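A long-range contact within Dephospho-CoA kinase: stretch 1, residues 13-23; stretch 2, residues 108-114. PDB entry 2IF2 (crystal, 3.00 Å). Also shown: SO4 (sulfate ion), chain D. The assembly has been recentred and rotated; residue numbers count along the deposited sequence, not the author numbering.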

# COMPACT_ATOMS: atom_id res chain seq x y z
N GLY A 13 5.12 8.77 5.32
CA GLY A 13 6.40 8.73 4.64
C GLY A 13 6.70 7.39 4.00
O GLY A 13 7.82 7.15 3.57
N LYS A 14 5.69 6.52 3.92
CA LYS A 14 5.90 5.21 3.30
C LYS A 14 6.59 5.39 1.97
O LYS A 14 7.42 4.58 1.58
CB LYS A 14 4.57 4.49 3.09
CG LYS A 14 3.95 3.97 4.36
CD LYS A 14 2.56 3.45 4.12
CE LYS A 14 1.58 4.57 3.76
NZ LYS A 14 1.34 4.74 2.29
N SER A 15 6.26 6.46 1.28
CA SER A 15 6.88 6.72 0.00
C SER A 15 8.36 7.01 0.19
O SER A 15 9.20 6.32 -0.39
CB SER A 15 6.20 7.92 -0.64
OG SER A 15 6.08 8.97 0.31
N THR A 16 8.68 8.02 1.00
CA THR A 16 10.08 8.42 1.25
C THR A 16 10.93 7.28 1.76
O THR A 16 12.12 7.18 1.44
CB THR A 16 10.21 9.61 2.24
OG1 THR A 16 9.54 9.30 3.46
CG2 THR A 16 9.64 10.88 1.64
N VAL A 17 10.33 6.41 2.56
CA VAL A 17 11.03 5.26 3.09
C VAL A 17 11.16 4.24 1.97
O VAL A 17 12.23 3.69 1.75
CB VAL A 17 10.28 4.67 4.29
CG1 VAL A 17 10.71 3.24 4.54
CG2 VAL A 17 10.57 5.53 5.52
N ALA A 18 10.08 4.00 1.25
CA ALA A 18 10.15 3.05 0.15
C ALA A 18 11.30 3.46 -0.78
O ALA A 18 12.02 2.61 -1.27
CB ALA A 18 8.84 3.02 -0.63
N GLN A 19 11.45 4.77 -0.98
CA GLN A 19 12.50 5.33 -1.84
C GLN A 19 13.90 5.13 -1.28
O GLN A 19 14.78 4.60 -1.95
CB GLN A 19 12.25 6.81 -2.08
CG GLN A 19 12.99 7.38 -3.30
CD GLN A 19 12.92 6.46 -4.52
OE1 GLN A 19 13.78 5.61 -4.71
NE2 GLN A 19 11.88 6.63 -5.35
N MSE A 20 14.10 5.57 -0.05
CA MSE A 20 15.40 5.43 0.57
C MSE A 20 15.82 3.98 0.40
O MSE A 20 16.94 3.70 -0.05
CB MSE A 20 15.30 5.80 2.05
CG MSE A 20 14.72 7.19 2.31
SE MSE A 20 14.45 7.59 4.20
CE MSE A 20 15.12 9.40 4.31
N PHE A 21 14.92 3.06 0.74
CA PHE A 21 15.19 1.61 0.63
C PHE A 21 15.60 1.16 -0.76
O PHE A 21 16.37 0.20 -0.89
CB PHE A 21 13.95 0.80 1.06
CG PHE A 21 14.00 0.32 2.49
CD1 PHE A 21 12.99 0.65 3.38
CD2 PHE A 21 15.07 -0.44 2.95
CE1 PHE A 21 13.04 0.24 4.71
CE2 PHE A 21 15.13 -0.85 4.29
CZ PHE A 21 14.11 -0.51 5.17
N ARG A 22 15.08 1.84 -1.79
CA ARG A 22 15.39 1.51 -3.18
C ARG A 22 16.79 1.99 -3.52
O ARG A 22 17.54 1.34 -4.27
CB ARG A 22 14.40 2.15 -4.15
CG ARG A 22 13.00 1.57 -4.13
CD ARG A 22 12.28 1.82 -5.47
NE ARG A 22 10.83 1.89 -5.30
CZ ARG A 22 10.21 2.89 -4.71
NH1 ARG A 22 10.91 3.92 -4.24
NH2 ARG A 22 8.89 2.86 -4.56
N GLU A 23 17.13 3.15 -2.98
CA GLU A 23 18.44 3.72 -3.20
C GLU A 23 19.42 2.74 -2.61
O GLU A 23 20.42 2.40 -3.25
CB GLU A 23 18.54 5.06 -2.49
CG GLU A 23 17.66 6.12 -3.12
CD GLU A 23 17.08 7.09 -2.10
OE1 GLU A 23 17.76 7.39 -1.09
OE2 GLU A 23 15.95 7.56 -2.33
S SO4 D . 2.75 8.35 2.66
O1 SO4 D . 3.51 9.61 2.75
O2 SO4 D . 3.38 7.48 1.65
O3 SO4 D . 1.35 8.63 2.27
O4 SO4 D . 2.77 7.65 3.97
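Stretch 2, residues 108-114: FILEASL

Stretch 2 enters as an extended strand, Phe108 to Glu111, and then leaves the strand geometry at Ala112. It runs almost antiparallel to the helix of residues 14-23: the two axes make an angle of 168° between their N-to-C directions and approach to 9.9 Å, a spacing filled by side chains and too wide for hydrogen bonds between the backbones. The start of the helix therefore lies by the end of the strand, with Lys14 CA 7.2 Å from Glu111 CA, while Phe21, two turns further on, meets Ile109. Ser113, after the strand, has phi/psi of 61/-1°, a left-handed conformation, and its CB also points toward the helix.

The side chains of the strand alternate, as extended backbone demands. Ile109 and Glu111 point toward the helix, whereas Phe108 and Leu110 have no contact with it. On the helix, Lys14, Ala18 and Phe21 point toward the strand; their spacing of four and three residues places them along one side of the helix. The contact buries 299 Å².

The apolar part of the contact is formed by Ile109 and Phe21. Ile109, with chi1 m and chi2 t, extends its CD1 over one face of the Phe21 ring, 3.8 Å from the centroid and 17° off the ring normal, a CH-pi arrangement; the closest atoms are Ile109 CD1 and Phe21 CG at 3.6 Å. A flat aromatic ring offers a broad surface to a slender methyl, and both residues are buried.

Glu111 makes the polar part of the contact, yet no hydrogen bond crosses between the stretches. Its chi1 p, chi2 t side chain extends to the helix, with OE1 3.6 Å from Ala18 CB; the small methyl of alanine takes up little of the space between helix and strand. OE2 lies 3.4 Å from both Lys14 CB and Lys14 O, the latter being a contact between two acceptors. Lys14 O is instead used within the helix, accepting from Ala18 N at 2.7 Å. The CA-to-CB bond of Arg22 points sideways, but the end of the side chain comes nearer, bringing NH2 to 4.2 Å from Glu111 OE1: opposite charges near each other, though too far apart for a salt bridge.

Beyond the strand, the far methylenes of the Lys14 chain pack against Ser113, with Lys14 CE 3.3 Å from Ser113 CB. The small side chain of serine lets the lysine chain come this close, and its hydroxyl turns back to the carbonyl of the preceding residue, Ser113 OG donating to Ala112 O at a very short 2.4 Å.

Lys14 also joins this contact to the sulfate ion at the helix N-terminus, probably acquired from the crystallisation liquor. Lys14 N donates to SO4 O4 at 3.1 Å, as does Gly13 N at 2.9 Å, and Ser15 N donates to SO4 O2 at 3.1 Å; Lys14 NZ adds a weak bond to SO4 O2 at 3.5 Å. Free amide groups at a helix start suit an anion. Gly13, with phi 109°, adopts a backbone that by itself calls for glycine.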

# COMPACT_ATOMS: atom_id res chain seq x y z
N PHE A 108 13.42 -7.63 -1.44
CA PHE A 108 12.11 -7.32 -2.00
C PHE A 108 11.13 -6.85 -0.92
O PHE A 108 10.76 -7.61 -0.03
CB PHE A 108 11.56 -8.55 -2.73
CG PHE A 108 10.19 -8.35 -3.29
CD1 PHE A 108 9.07 -8.69 -2.54
CD2 PHE A 108 10.01 -7.80 -4.54
CE1 PHE A 108 7.79 -8.47 -3.04
CE2 PHE A 108 8.74 -7.57 -5.05
CZ PHE A 108 7.63 -7.90 -4.29
N ILE A 109 10.72 -5.59 -1.02
CA ILE A 109 9.77 -5.01 -0.08
C ILE A 109 8.48 -4.67 -0.81
O ILE A 109 8.50 -4.40 -2.02
CB ILE A 109 10.33 -3.73 0.56
CG1 ILE A 109 11.64 -4.04 1.29
CG2 ILE A 109 9.29 -3.13 1.50
CD1 ILE A 109 12.34 -2.83 1.90
N LEU A 110 7.37 -4.67 -0.08
CA LEU A 110 6.07 -4.36 -0.66
C LEU A 110 5.31 -3.40 0.25
O LEU A 110 4.99 -3.74 1.39
CB LEU A 110 5.27 -5.65 -0.87
CG LEU A 110 3.85 -5.52 -1.42
CD1 LEU A 110 3.59 -6.58 -2.46
CD2 LEU A 110 2.87 -5.64 -0.28
N GLU A 111 5.03 -2.20 -0.23
CA GLU A 111 4.31 -1.22 0.57
C GLU A 111 2.88 -1.08 0.10
O GLU A 111 2.63 -0.78 -1.07
CB GLU A 111 5.00 0.14 0.50
CG GLU A 111 5.09 0.68 -0.90
CD GLU A 111 5.22 2.18 -0.93
OE1 GLU A 111 5.58 2.71 -2.01
OE2 GLU A 111 4.94 2.84 0.11
N ALA A 112 1.94 -1.29 1.02
CA ALA A 112 0.51 -1.21 0.74
C ALA A 112 -0.22 -0.42 1.81
O ALA A 112 -1.37 -0.05 1.63
CB ALA A 112 -0.07 -2.61 0.64
N SER A 113 0.46 -0.18 2.93
CA SER A 113 -0.12 0.57 4.03
C SER A 113 -1.37 -0.10 4.61
O SER A 113 -1.98 0.42 5.55
CB SER A 113 -0.51 1.98 3.58
OG SER A 113 -1.72 1.96 2.87
N LEU A 114 -1.74 -1.24 4.04
CA LEU A 114 -2.91 -2.00 4.49
C LEU A 114 -2.58 -3.50 4.55
O LEU A 114 -3.32 -4.31 4.01
CB LEU A 114 -4.10 -1.75 3.56
CG LEU A 114 -4.76 -0.36 3.62
CD1 LEU A 114 -5.68 -0.13 2.42
CD2 LEU A 114 -5.53 -0.24 4.92